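Local coordinates for protein phenylalanine--tRNA ligase beta subunit (Pyrococcus horikoshii, PDB 2CXI) that forms, together with the alpha subunit, the synthetase that charges tRNA(Phe) with phenylalanine using ATP, the N-terminal part of the beta subunit including the amino acid-editing domain, at residues 6-11 with 45-50; 29-34 with 67-72; 103-108 with 238-243; 140-145 with 233-238. One frame throughout, in Å; residues are numbered along the deposited sequence.

Interaction 1 (6-11 with 45-50); sequences VSKSDL and VYFKLD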
loop_
_atom_site.group_PDB
_atom_site.type_symbol
_atom_site.label_atom_id
_atom_site.label_comp_id
_atom_site.label_asym_id
_atom_site.label_seq_id
_atom_site.Cartn_x
_atom_site.Cartn_y
_atom_site.Cartn_z
ATOM N N VAL A 6 -10.430 -36.300 25.623
ATOM C CA VAL A 6 -9.689 -35.264 26.303
ATOM C C VAL A 6 -8.632 -35.869 27.234
ATOM O O VAL A 6 -8.756 -37.027 27.723
ATOM C CB VAL A 6 -10.595 -34.317 27.134
ATOM C CG1 VAL A 6 -11.570 -33.492 26.234
ATOM C CG2 VAL A 6 -11.393 -35.082 28.188
ATOM N N SER A 7 -7.608 -35.063 27.500
ATOM C CA SER A 7 -6.604 -35.458 28.450
ATOM C C SER A 7 -6.903 -34.946 29.841
ATOM O O SER A 7 -7.236 -33.772 30.015
ATOM C CB SER A 7 -5.200 -35.059 27.927
ATOM O OG SER A 7 -4.337 -34.740 28.972
ATOM N N LYS A 8 -6.835 -35.842 30.843
ATOM C CA LYS A 8 -7.093 -35.439 32.232
ATOM C C LYS A 8 -6.184 -34.293 32.662
ATOM O O LYS A 8 -6.643 -33.362 33.338
ATOM C CB LYS A 8 -6.933 -36.609 33.216
ATOM C CG LYS A 8 -7.156 -36.238 34.714
ATOM C CD LYS A 8 -7.009 -37.556 35.567
ATOM C CE LYS A 8 -7.270 -37.327 37.072
ATOM N NZ LYS A 8 -6.184 -36.516 37.769
ATOM N N SER A 9 -4.901 -34.369 32.314
ATOM C CA SER A 9 -3.958 -33.307 32.742
ATOM C C SER A 9 -4.236 -31.989 31.963
ATOM O O SER A 9 -4.021 -30.888 32.499
ATOM C CB SER A 9 -2.485 -33.764 32.603
ATOM O OG SER A 9 -2.137 -33.895 31.228
ATOM N N ASP A 10 -4.730 -32.103 30.733
ATOM C CA ASP A 10 -5.105 -30.885 29.963
ATOM C C ASP A 10 -6.260 -30.185 30.680
ATOM O O ASP A 10 -6.202 -28.992 30.924
ATOM C CB ASP A 10 -5.450 -31.233 28.521
ATOM C CG ASP A 10 -5.694 -30.012 27.644
ATOM O OD1 ASP A 10 -4.961 -29.021 27.788
ATOM O OD2 ASP A 10 -6.573 -29.985 26.743
ATOM N N LEU A 11 -7.316 -30.932 31.056
ATOM C CA LEU A 11 -8.436 -30.355 31.807
ATOM C C LEU A 11 -7.996 -29.684 33.104
ATOM O O LEU A 11 -8.410 -28.538 33.417
ATOM C CB LEU A 11 -9.411 -31.484 32.166
ATOM C CG LEU A 11 -10.633 -31.914 31.346
ATOM C CD1 LEU A 11 -11.249 -31.031 30.257
ATOM C CD2 LEU A 11 -10.757 -33.424 31.115
ATOM N N VAL A 45 -3.540 -40.232 31.592
ATOM C CA VAL A 45 -4.968 -40.557 31.652
ATOM C C VAL A 45 -5.786 -39.750 30.610
ATOM O O VAL A 45 -5.641 -38.516 30.513
ATOM C CB VAL A 45 -5.547 -40.374 33.094
ATOM C CG1 VAL A 45 -7.060 -40.632 33.139
ATOM C CG2 VAL A 45 -4.805 -41.275 34.122
ATOM N N TYR A 46 -6.679 -40.454 29.909
ATOM C CA TYR A 46 -7.630 -39.862 28.960
ATOM C C TYR A 46 -9.061 -40.209 29.336
ATOM O O TYR A 46 -9.307 -41.280 29.930
ATOM C CB TYR A 46 -7.345 -40.377 27.552
ATOM C CG TYR A 46 -6.027 -39.876 27.033
ATOM C CD1 TYR A 46 -5.935 -38.643 26.401
ATOM C CD2 TYR A 46 -4.849 -40.632 27.207
ATOM C CE1 TYR A 46 -4.694 -38.171 25.928
ATOM C CE2 TYR A 46 -3.622 -40.175 26.742
ATOM C CZ TYR A 46 -3.545 -38.950 26.103
ATOM O OH TYR A 46 -2.318 -38.500 25.635
ATOM N N PHE A 47 -9.976 -39.278 29.060
ATOM C CA PHE A 47 -11.407 -39.515 29.140
ATOM C C PHE A 47 -12.022 -39.451 27.734
ATOM O O PHE A 47 -11.593 -38.639 26.876
ATOM C CB PHE A 47 -12.110 -38.439 29.995
ATOM C CG PHE A 47 -11.530 -38.202 31.355
ATOM C CD1 PHE A 47 -10.906 -39.222 32.095
ATOM C CD2 PHE A 47 -11.734 -36.950 31.971
ATOM C CE1 PHE A 47 -10.434 -38.976 33.372
ATOM C CE2 PHE A 47 -11.284 -36.702 33.270
ATOM C CZ PHE A 47 -10.635 -37.708 33.978
ATOM N N LYS A 48 -13.014 -40.301 27.488
ATOM C CA LYS A 48 -13.970 -40.031 26.432
ATOM C C LYS A 48 -15.229 -39.440 27.092
ATOM O O LYS A 48 -15.847 -40.051 27.982
ATOM C CB LYS A 48 -14.324 -41.264 25.611
ATOM C CG LYS A 48 -15.294 -40.915 24.439
ATOM C CD LYS A 48 -15.579 -42.129 23.554
ATOM C CE LYS A 48 -14.280 -42.822 23.106
ATOM N NZ LYS A 48 -13.580 -42.073 22.009
ATOM N N LEU A 49 -15.570 -38.224 26.673
ATOM C CA LEU A 49 -16.731 -37.528 27.181
ATOM C C LEU A 49 -17.869 -37.608 26.170
ATOM O O LEU A 49 -17.639 -37.650 24.956
ATOM C CB LEU A 49 -16.373 -36.070 27.512
ATOM C CG LEU A 49 -15.228 -35.829 28.503
ATOM C CD1 LEU A 49 -14.984 -34.339 28.729
ATOM C CD2 LEU A 49 -15.601 -36.509 29.858
ATOM N N ASP A 50 -19.090 -37.689 26.690
ATOM C CA ASP A 50 -20.264 -37.773 25.847
ATOM C C ASP A 50 -21.046 -36.512 26.122
ATOM O O ASP A 50 -21.605 -36.339 27.213
ATOM C CB ASP A 50 -21.068 -39.010 26.221
ATOM C CG ASP A 50 -22.318 -39.218 25.359
ATOM O OD1 ASP A 50 -22.632 -38.418 24.454
ATOM O OD2 ASP A 50 -23.047 -40.227 25.564
HETATM O O HOH W 1 -3.726 -36.828 30.882
#
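With CG2 of Val6 set between its backbone N and carbonyl carbon (chi1 -65°), that methyl lies 3.7 Å from CD1 of Leu49. Lys8 carries CG anti to its backbone N (chi1 178°), 3.8 Å from CZ of Phe47. The same Phe47 ring meets CD2 of Leu11 through CD2, at 3.8 Å, and Trp24 edge-to-face. The backbones of Val6 and Phe47 exchange two bonds as an antiparallel hydrogen-bonded pair, joining strand 3-7, outermost in a three-stranded antiparallel sheet, to its middle strand 44-51. Helix 8-15 starts at once, and its first amide, Lys8 N, still donates to Val45 O (2.9 Å, N-H...O 162°). Ser7 is the N-cap: OG accepts from Asp10 N at 3.2 Å, is hydrogen-bonded to Asp117, and accepts from a water that also donates to Val45 O and accepts from Ser9 N. An alanine here would probably leave the Asp10 amide uncapped and deprive Asp117 and the water of a partner. Toward the opposite sheet face, Ser7 CB rests 3.7 Å from CE1 of Tyr46.

Interaction 2 (29-34 with 67-72); sequences LYAKCE and RQIKWA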
loop_
_atom_site.group_PDB
_atom_site.type_symbol
_atom_site.label_atom_id
_atom_site.label_comp_id
_atom_site.label_asym_id
_atom_site.label_seq_id
_atom_site.Cartn_x
_atom_site.Cartn_y
_atom_site.Cartn_z
ATOM N N LEU A 29 -20.602 -33.973 34.940
ATOM C CA LEU A 29 -22.019 -33.585 34.884
ATOM C C LEU A 29 -22.180 -32.052 34.907
ATOM O O LEU A 29 -23.099 -31.507 34.286
ATOM C CB LEU A 29 -22.813 -34.257 36.020
ATOM C CG LEU A 29 -22.588 -35.775 36.155
ATOM C CD1 LEU A 29 -23.183 -36.414 37.430
ATOM C CD2 LEU A 29 -23.070 -36.530 34.875
ATOM N N TYR A 30 -21.274 -31.353 35.602
ATOM C CA TYR A 30 -21.247 -29.884 35.574
ATOM C C TYR A 30 -21.048 -29.330 34.148
ATOM O O TYR A 30 -21.478 -28.211 33.842
ATOM C CB TYR A 30 -20.139 -29.320 36.505
ATOM C CG TYR A 30 -20.305 -29.629 37.986
ATOM C CD1 TYR A 30 -21.561 -29.954 38.523
ATOM C CD2 TYR A 30 -19.209 -29.559 38.862
ATOM C CE1 TYR A 30 -21.713 -30.243 39.899
ATOM C CE2 TYR A 30 -19.343 -29.846 40.219
ATOM C CZ TYR A 30 -20.599 -30.181 40.728
ATOM O OH TYR A 30 -20.751 -30.453 42.074
ATOM N N ALA A 31 -20.364 -30.093 33.288
ATOM C CA ALA A 31 -20.123 -29.653 31.903
ATOM C C ALA A 31 -21.161 -30.244 30.948
ATOM O O ALA A 31 -20.949 -30.298 29.731
ATOM C CB ALA A 31 -18.742 -30.066 31.467
ATOM N N LYS A 32 -22.266 -30.725 31.509
ATOM C CA LYS A 32 -23.353 -31.348 30.730
ATOM C C LYS A 32 -22.841 -32.519 29.893
ATOM O O LYS A 32 -23.275 -32.749 28.761
ATOM C CB LYS A 32 -24.109 -30.324 29.862
ATOM C CG LYS A 32 -24.466 -29.011 30.589
ATOM C CD LYS A 32 -25.357 -28.109 29.700
ATOM C CE LYS A 32 -26.711 -28.747 29.457
ATOM N NZ LYS A 32 -27.570 -27.788 28.697
ATOM N N CYS A 33 -21.929 -33.289 30.465
ATOM C CA CYS A 33 -21.590 -34.528 29.819
ATOM C C CYS A 33 -21.418 -35.704 30.759
ATOM O O CYS A 33 -21.476 -35.551 31.979
ATOM C CB CYS A 33 -20.415 -34.379 28.888
ATOM S SG CYS A 33 -18.977 -33.747 29.682
ATOM N N GLU A 34 -21.242 -36.872 30.155
ATOM C CA GLU A 34 -21.063 -38.109 30.905
ATOM C C GLU A 34 -19.694 -38.693 30.605
ATOM O O GLU A 34 -19.144 -38.492 29.518
ATOM C CB GLU A 34 -22.149 -39.120 30.508
ATOM C CG GLU A 34 -23.557 -38.647 30.796
ATOM C CD GLU A 34 -24.061 -39.016 32.184
ATOM O OE1 GLU A 34 -23.402 -39.817 32.906
ATOM O OE2 GLU A 34 -25.142 -38.479 32.563
ATOM N N ARG A 67 -14.072 -24.683 31.298
ATOM C CA ARG A 67 -14.694 -23.380 31.556
ATOM C C ARG A 67 -15.962 -23.604 32.390
ATOM O O ARG A 67 -16.122 -22.999 33.441
ATOM C CB ARG A 67 -15.001 -22.683 30.210
ATOM C CG ARG A 67 -15.465 -21.198 30.280
ATOM C CD ARG A 67 -15.377 -20.573 28.878
ATOM N NE ARG A 67 -16.167 -21.370 27.946
ATOM C CZ ARG A 67 -15.907 -21.551 26.655
ATOM N NH1 ARG A 67 -14.852 -20.972 26.056
ATOM N NH2 ARG A 67 -16.737 -22.312 25.952
ATOM N N GLN A 68 -16.830 -24.519 31.963
ATOM C CA GLN A 68 -18.020 -24.825 32.739
ATOM C C GLN A 68 -17.724 -25.230 34.154
ATOM O O GLN A 68 -18.381 -24.756 35.093
ATOM C CB GLN A 68 -18.800 -25.982 32.148
ATOM C CG GLN A 68 -20.159 -25.583 31.889
ATOM C CD GLN A 68 -20.101 -25.048 30.535
ATOM O OE1 GLN A 68 -20.780 -24.079 30.182
ATOM N NE2 GLN A 68 -19.215 -25.659 29.741
ATOM N N ILE A 69 -16.780 -26.147 34.299
ATOM C CA ILE A 69 -16.387 -26.603 35.637
ATOM C C ILE A 69 -15.866 -25.450 36.500
ATOM O O ILE A 69 -16.165 -25.392 37.694
ATOM C CB ILE A 69 -15.413 -27.789 35.528
ATOM C CG1 ILE A 69 -16.155 -28.983 34.928
ATOM C CG2 ILE A 69 -14.796 -28.173 36.916
ATOM C CD1 ILE A 69 -15.188 -30.113 34.444
ATOM N N LYS A 70 -15.061 -24.559 35.923
ATOM C CA LYS A 70 -14.554 -23.412 36.701
ATOM C C LYS A 70 -15.722 -22.583 37.260
ATOM O O LYS A 70 -15.687 -22.149 38.422
ATOM C CB LYS A 70 -13.607 -22.511 35.867
ATOM C CG LYS A 70 -12.161 -23.093 35.748
ATOM C CD LYS A 70 -11.180 -22.103 35.140
ATOM C CE LYS A 70 -11.444 -21.901 33.661
ATOM N NZ LYS A 70 -10.221 -21.201 33.056
ATOM N N TRP A 71 -16.742 -22.344 36.434
ATOM C CA TRP A 71 -17.941 -21.623 36.876
ATOM C C TRP A 71 -18.756 -22.426 37.901
ATOM O O TRP A 71 -19.195 -21.886 38.942
ATOM C CB TRP A 71 -18.803 -21.224 35.653
ATOM C CG TRP A 71 -18.608 -19.791 35.251
ATOM C CD1 TRP A 71 -19.450 -18.765 35.503
ATOM C CD2 TRP A 71 -17.499 -19.234 34.514
ATOM N NE1 TRP A 71 -18.943 -17.589 34.971
ATOM C CE2 TRP A 71 -17.749 -17.858 34.352
ATOM C CE3 TRP A 71 -16.311 -19.770 33.970
ATOM C CZ2 TRP A 71 -16.846 -16.993 33.694
ATOM C CZ3 TRP A 71 -15.418 -18.914 33.299
ATOM C CH2 TRP A 71 -15.696 -17.542 33.171
ATOM N N ALA A 72 -18.924 -23.715 37.652
ATOM C CA ALA A 72 -19.627 -24.578 38.615
ATOM C C ALA A 72 -18.960 -24.548 39.998
ATOM O O ALA A 72 -19.636 -24.529 41.025
ATOM C CB ALA A 72 -19.698 -25.997 38.093
#
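Tyr30 meets Ala72 with the near part of its side chain. Its CB lies 3.7 Å from CB of Ala72 and also faces Ile69, with CG1 of that residue 4.3 Å from Tyr30 CB. CG sits beside the backbone N and anti to the carbonyl carbon (chi1 -63°), and it too is within van der Waals reach of the Ala72 methyl. One step out, CD2 of Tyr30 is again 3.7 Å from Ala72 CB, so the methyl touches CB, CG and CD2 together. Beyond this the ring draws away: CE2 of Tyr30 is 4.4 Å from Ala72 CB, and OH is 6.1 Å from it. The ring meets that of Tyr348 as well, the planes at about 65°. At the backbone, Tyr30 O stands 3.5 Å from CG of Gln68, whose chain bends at chi2, while Ala31 CA lies 3.9 Å from Gln68 CB. Helix 21-30 ends here in a Schellman motif, with Lys32 as the C-prime residue at positive phi, and its end packs on helix 62-72. The side chain of Gln68 is also about 8 Å from that of Asp341, a predicted magnesium ligand shared with the alpha subunit. Since methyl, methylene and ring carbons make most of the contact, the end of helix 21-30 and helix 62-72 are held here by the fit of apolar surfaces rather than by directional bonds.

Interaction 3 (103-108 with 238-243); sequences YGVYAI and WKLEKV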
loop_
_atom_site.group_PDB
_atom_site.type_symbol
_atom_site.label_atom_id
_atom_site.label_comp_id
_atom_site.label_asym_id
_atom_site.label_seq_id
_atom_site.Cartn_x
_atom_site.Cartn_y
_atom_site.Cartn_z
ATOM N N TYR A 103 -20.487 -17.367 2.522
ATOM C CA TYR A 103 -19.936 -16.640 3.692
ATOM C C TYR A 103 -18.626 -17.194 4.191
ATOM O O TYR A 103 -18.460 -18.399 4.252
ATOM C CB TYR A 103 -20.939 -16.589 4.862
ATOM C CG TYR A 103 -22.213 -15.910 4.443
ATOM C CD1 TYR A 103 -22.235 -14.516 4.221
ATOM C CD2 TYR A 103 -23.390 -16.646 4.218
ATOM C CE1 TYR A 103 -23.421 -13.881 3.788
ATOM C CE2 TYR A 103 -24.569 -16.030 3.802
ATOM C CZ TYR A 103 -24.569 -14.647 3.586
ATOM O OH TYR A 103 -25.732 -14.042 3.182
ATOM N N GLY A 104 -17.714 -16.275 4.539
ATOM C CA GLY A 104 -16.452 -16.538 5.256
ATOM C C GLY A 104 -16.359 -15.496 6.379
ATOM O O GLY A 104 -16.701 -14.296 6.200
ATOM N N VAL A 105 -15.952 -15.949 7.561
ATOM C CA VAL A 105 -15.628 -15.056 8.673
ATOM C C VAL A 105 -14.293 -15.567 9.210
ATOM O O VAL A 105 -13.937 -16.758 9.025
ATOM C CB VAL A 105 -16.721 -15.047 9.794
ATOM C CG1 VAL A 105 -18.044 -14.404 9.243
ATOM C CG2 VAL A 105 -17.001 -16.514 10.300
ATOM N N TYR A 106 -13.570 -14.684 9.884
ATOM C CA TYR A 106 -12.144 -14.876 10.153
ATOM C C TYR A 106 -11.741 -14.311 11.512
ATOM O O TYR A 106 -12.324 -13.340 12.009
ATOM C CB TYR A 106 -11.297 -14.202 9.037
ATOM C CG TYR A 106 -11.750 -14.706 7.672
ATOM C CD1 TYR A 106 -11.184 -15.852 7.111
ATOM C CD2 TYR A 106 -12.803 -14.089 7.005
ATOM C CE1 TYR A 106 -11.650 -16.366 5.904
ATOM C CE2 TYR A 106 -13.280 -14.588 5.811
ATOM C CZ TYR A 106 -12.701 -15.732 5.278
ATOM O OH TYR A 106 -13.216 -16.221 4.124
ATOM N N ALA A 107 -10.682 -14.880 12.065
ATOM C CA ALA A 107 -10.076 -14.341 13.270
ATOM C C ALA A 107 -8.592 -14.691 13.309
ATOM O O ALA A 107 -8.123 -15.645 12.666
ATOM C CB ALA A 107 -10.824 -14.850 14.531
ATOM N N ILE A 108 -7.869 -13.896 14.079
ATOM C CA ILE A 108 -6.508 -14.217 14.434
ATOM C C ILE A 108 -6.465 -14.380 15.942
ATOM O O ILE A 108 -7.028 -13.591 16.679
ATOM C CB ILE A 108 -5.533 -13.100 13.954
ATOM C CG1 ILE A 108 -5.530 -13.050 12.431
ATOM C CG2 ILE A 108 -4.079 -13.310 14.527
ATOM C CD1 ILE A 108 -5.029 -11.695 11.858
ATOM N N TRP A 238 -23.151 -21.305 4.701
ATOM C CA TRP A 238 -24.324 -20.777 3.998
ATOM C C TRP A 238 -25.123 -19.707 4.762
ATOM O O TRP A 238 -25.928 -18.990 4.151
ATOM C CB TRP A 238 -25.230 -21.960 3.603
ATOM C CG TRP A 238 -24.685 -22.646 2.348
ATOM C CD1 TRP A 238 -23.783 -23.696 2.282
ATOM C CD2 TRP A 238 -24.946 -22.269 0.987
ATOM N NE1 TRP A 238 -23.496 -23.993 0.974
ATOM C CE2 TRP A 238 -24.201 -23.140 0.154
ATOM C CE3 TRP A 238 -25.751 -21.277 0.384
ATOM C CZ2 TRP A 238 -24.245 -23.071 -1.249
ATOM C CZ3 TRP A 238 -25.788 -21.207 -1.012
ATOM C CH2 TRP A 238 -25.040 -22.094 -1.809
ATOM N N LYS A 239 -24.935 -19.626 6.087
ATOM C CA LYS A 239 -25.636 -18.621 6.919
ATOM C C LYS A 239 -24.616 -17.913 7.783
ATOM O O LYS A 239 -23.841 -18.556 8.492
ATOM C CB LYS A 239 -26.707 -19.234 7.854
ATOM C CG LYS A 239 -27.848 -20.034 7.176
ATOM C CD LYS A 239 -28.619 -19.260 6.098
ATOM C CE LYS A 239 -29.452 -18.128 6.635
ATOM N NZ LYS A 239 -30.446 -17.849 5.528
ATOM N N LEU A 240 -24.632 -16.592 7.729
ATOM C CA LEU A 240 -23.663 -15.799 8.463
ATOM C C LEU A 240 -23.709 -16.059 9.972
ATOM O O LEU A 240 -22.664 -16.160 10.602
ATOM C CB LEU A 240 -23.844 -14.309 8.117
ATOM C CG LEU A 240 -22.806 -13.270 8.535
ATOM C CD1 LEU A 240 -21.371 -13.637 8.023
ATOM C CD2 LEU A 240 -23.240 -11.870 8.003
ATOM N N GLU A 241 -24.916 -16.202 10.541
ATOM C CA GLU A 241 -25.063 -16.432 11.980
ATOM C C GLU A 241 -24.398 -17.717 12.393
ATOM O O GLU A 241 -23.808 -17.772 13.493
ATOM C CB GLU A 241 -26.557 -16.508 12.393
ATOM C CG GLU A 241 -26.830 -16.710 13.892
ATOM C CD GLU A 241 -26.774 -18.166 14.397
ATOM O OE1 GLU A 241 -27.097 -19.112 13.637
ATOM O OE2 GLU A 241 -26.404 -18.367 15.599
ATOM N N LYS A 242 -24.528 -18.754 11.557
ATOM C CA LYS A 242 -23.969 -20.063 11.905
ATOM C C LYS A 242 -22.421 -20.097 11.883
ATOM O O LYS A 242 -21.788 -20.654 12.802
ATOM C CB LYS A 242 -24.544 -21.182 11.031
ATOM C CG LYS A 242 -25.940 -21.670 11.491
ATOM C CD LYS A 242 -26.310 -22.990 10.799
ATOM C CE LYS A 242 -25.292 -24.056 11.125
ATOM N NZ LYS A 242 -25.805 -24.889 12.238
ATOM N N VAL A 243 -21.830 -19.482 10.867
ATOM C CA VAL A 243 -20.350 -19.407 10.780
ATOM C C VAL A 243 -19.771 -18.523 11.881
ATOM O O VAL A 243 -18.667 -18.784 12.384
ATOM C CB VAL A 243 -19.867 -19.061 9.379
ATOM C CG1 VAL A 243 -20.305 -20.199 8.376
ATOM C CG2 VAL A 243 -20.389 -17.666 8.904
#
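Tyr103 lays one face of its ring under Leu240, whose CB stands 4.2 Å from the ring centroid and 10° off the normal, a CH-pi contact over the centre. Leu240 N lies over the same ring, 3.7 Å from CD2 of Tyr103. At the rim, near the ring plane, CE2 of Tyr103 comes to 3.3 Å from Trp238 O. The Leu240 side chain crosses that of Tyr103 at about a right angle; its CG is anti to the backbone N (chi1 -169°), and CD1 beyond it is 3.6 Å from CG1 of Val105. CG2 of Val105 meets Val243, three residues further on in the same first turn, 3.8 Å from its CG2 and 3.5 Å from its O. These contacts seat the first turn of helix 240-255, with Lys239 as its N-cap, on strand 103-110. The helix links strands 231-237 and 260-267, which run parallel and hold strand 103-110 antiparallel between them, a split beta-alpha-beta unit. An alanine in place of Tyr103 would probably leave Leu240 CB without the aromatic face beneath it and open a gap beside the start of the helix. The chemistry is mainly dispersion, yet the pi face turned to the N-terminal end of the helix, and the ring edge turned to a carbonyl oxygen, probably add modest electrostatic attraction.

Interaction 4 (140-145 with 233-238); sequences VAIGIF and IDVTGW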
loop_
_atom_site.group_PDB
_atom_site.type_symbol
_atom_site.label_atom_id
_atom_site.label_comp_id
_atom_site.label_asym_id
_atom_site.label_seq_id
_atom_site.Cartn_x
_atom_site.Cartn_y
_atom_site.Cartn_z
ATOM N N VAL A 140 -21.022 -25.542 8.009
ATOM C CA VAL A 140 -19.877 -24.931 8.700
ATOM C C VAL A 140 -18.653 -25.782 8.447
ATOM O O VAL A 140 -18.643 -26.997 8.771
ATOM C CB VAL A 140 -20.078 -24.825 10.260
ATOM C CG1 VAL A 140 -18.782 -24.268 10.926
ATOM C CG2 VAL A 140 -21.227 -23.941 10.610
ATOM N N ALA A 141 -17.626 -25.167 7.847
ATOM C CA ALA A 141 -16.307 -25.809 7.690
ATOM C C ALA A 141 -15.265 -24.860 8.287
ATOM O O ALA A 141 -15.359 -23.644 8.087
ATOM C CB ALA A 141 -16.012 -26.089 6.185
ATOM N N ILE A 142 -14.330 -25.397 9.057
ATOM C CA ILE A 142 -13.368 -24.567 9.785
ATOM C C ILE A 142 -11.994 -24.908 9.296
ATOM O O ILE A 142 -11.585 -26.086 9.292
ATOM C CB ILE A 142 -13.457 -24.794 11.339
ATOM C CG1 ILE A 142 -14.859 -24.412 11.832
ATOM C CG2 ILE A 142 -12.305 -24.019 12.122
ATOM C CD1 ILE A 142 -15.248 -25.080 13.214
ATOM N N GLY A 143 -11.265 -23.872 8.916
ATOM C CA GLY A 143 -9.817 -24.011 8.659
ATOM C C GLY A 143 -8.977 -23.290 9.732
ATOM O O GLY A 143 -9.379 -22.221 10.265
ATOM N N ILE A 144 -7.816 -23.870 10.044
ATOM C CA ILE A 144 -6.843 -23.218 10.942
ATOM C C ILE A 144 -5.472 -23.214 10.294
ATOM O O ILE A 144 -5.068 -24.197 9.651
ATOM C CB ILE A 144 -6.800 -23.910 12.308
ATOM C CG1 ILE A 144 -8.165 -23.809 12.991
ATOM C CG2 ILE A 144 -5.814 -23.213 13.210
ATOM C CD1 ILE A 144 -8.302 -24.816 14.142
ATOM N N PHE A 145 -4.769 -22.096 10.465
ATOM C CA PHE A 145 -3.527 -21.806 9.740
ATOM C C PHE A 145 -2.539 -21.087 10.640
ATOM O O PHE A 145 -2.936 -20.353 11.537
ATOM C CB PHE A 145 -3.805 -20.973 8.466
ATOM C CG PHE A 145 -4.821 -21.625 7.537
ATOM C CD1 PHE A 145 -6.177 -21.322 7.659
ATOM C CD2 PHE A 145 -4.425 -22.630 6.629
ATOM C CE1 PHE A 145 -7.143 -21.961 6.842
ATOM C CE2 PHE A 145 -5.370 -23.268 5.807
ATOM C CZ PHE A 145 -6.724 -22.916 5.905
ATOM N N ILE A 233 -7.814 -18.217 11.560
ATOM C CA ILE A 233 -8.957 -19.187 11.463
ATOM C C ILE A 233 -9.953 -18.718 10.417
ATOM O O ILE A 233 -10.296 -17.532 10.397
ATOM C CB ILE A 233 -9.667 -19.336 12.833
ATOM C CG1 ILE A 233 -8.701 -19.815 13.957
ATOM C CG2 ILE A 233 -10.929 -20.312 12.725
ATOM C CD1 ILE A 233 -9.177 -19.333 15.356
ATOM N N ASP A 234 -10.418 -19.617 9.546
ATOM C CA ASP A 234 -11.497 -19.255 8.611
ATOM C C ASP A 234 -12.690 -20.172 8.873
ATOM O O ASP A 234 -12.498 -21.362 9.197
ATOM C CB ASP A 234 -11.058 -19.301 7.135
ATOM C CG ASP A 234 -11.149 -20.717 6.504
ATOM O OD1 ASP A 234 -12.026 -20.957 5.622
ATOM O OD2 ASP A 234 -10.400 -21.654 6.844
ATOM N N VAL A 235 -13.896 -19.629 8.753
ATOM C CA VAL A 235 -15.094 -20.458 8.820
ATOM C C VAL A 235 -15.982 -20.067 7.678
ATOM O O VAL A 235 -16.250 -18.875 7.494
ATOM C CB VAL A 235 -15.886 -20.226 10.114
ATOM C CG1 VAL A 235 -16.970 -21.340 10.270
ATOM C CG2 VAL A 235 -14.946 -20.135 11.365
ATOM N N THR A 236 -16.399 -21.062 6.898
ATOM C CA THR A 236 -17.261 -20.821 5.751
ATOM C C THR A 236 -18.582 -21.586 5.851
ATOM O O THR A 236 -18.658 -22.635 6.529
ATOM C CB THR A 236 -16.571 -21.188 4.432
ATOM O OG1 THR A 236 -16.082 -22.539 4.508
ATOM C CG2 THR A 236 -15.299 -20.276 4.166
ATOM N N GLY A 237 -19.573 -21.109 5.103
ATOM C CA GLY A 237 -20.841 -21.820 5.024
ATOM C C GLY A 237 -21.905 -20.961 4.397
ATOM O O GLY A 237 -21.603 -20.051 3.623
ATOM N N TRP A 238 -23.151 -21.305 4.701
ATOM C CA TRP A 238 -24.324 -20.777 3.998
ATOM C C TRP A 238 -25.123 -19.707 4.762
ATOM O O TRP A 238 -25.928 -18.990 4.151
ATOM C CB TRP A 238 -25.230 -21.960 3.603
ATOM C CG TRP A 238 -24.685 -22.646 2.348
ATOM C CD1 TRP A 238 -23.783 -23.696 2.282
ATOM C CD2 TRP A 238 -24.946 -22.269 0.987
ATOM N NE1 TRP A 238 -23.496 -23.993 0.974
ATOM C CE2 TRP A 238 -24.201 -23.140 0.154
ATOM C CE3 TRP A 238 -25.751 -21.277 0.384
ATOM C CZ2 TRP A 238 -24.245 -23.071 -1.249
ATOM C CZ3 TRP A 238 -25.788 -21.207 -1.012
ATOM C CH2 TRP A 238 -25.040 -22.094 -1.809
HETATM O O HOH W 2 -13.754 -23.026 5.691
#
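Gly143 and Asp234 pair through both backbone groups, Gly143 N to Asp234 O at 2.8 Å and Asp234 N to Gly143 O at 2.9 Å. Two residues along, Ala141 and Thr236 do likewise. Ala141 O takes a second donor, a water 2.9 Å away, which also donates to Asp234 OD1 at 2.7 Å and accepts from Thr236 OG1. That hydroxyl is in turn hydrogen-bonded to Arg101, so the water ties two polar side chains of one strand to the backbone of the other. The second carboxylate oxygen, Asp234 OD2, lies 3.0 Å from CA of Gly143 and in the plane of the Phe145 ring, 3.3 Å from CE1; a side chain on Gly143 would strike it. The reverse face is apolar: Val140 CG1 meets Val235 CG1 at 3.5 Å, and Ile142 and Ile144 lie beside Ile233 under helices 116-133 and 240-255. An antiparallel strand pair of this kind, with helices over one face, belongs to the layered alpha/beta body of the B3/4 domain.

Interactions 3 and 4 share Trp238 and lie in one mixed sheet, where strand 231-237 bonds to 103-110 on one edge and 140-146 on the other; their centres are 7 Å apart. Interactions 1 and 2 meet at a separate, smaller antiparallel sheet, where Asp50 N probably bonds to Glu34 O, with centres 13 Å apart and on the far side of the chain's centre from interaction 3. In each group one contact is strand pairing, rich in backbone bonds and a bridging water (1 and 4), and the other is helix packing by apolar surfaces (2 and 3). Interactions 1, 2 and 4 are buried, whereas interaction 3 is partly open at its Lys239 end.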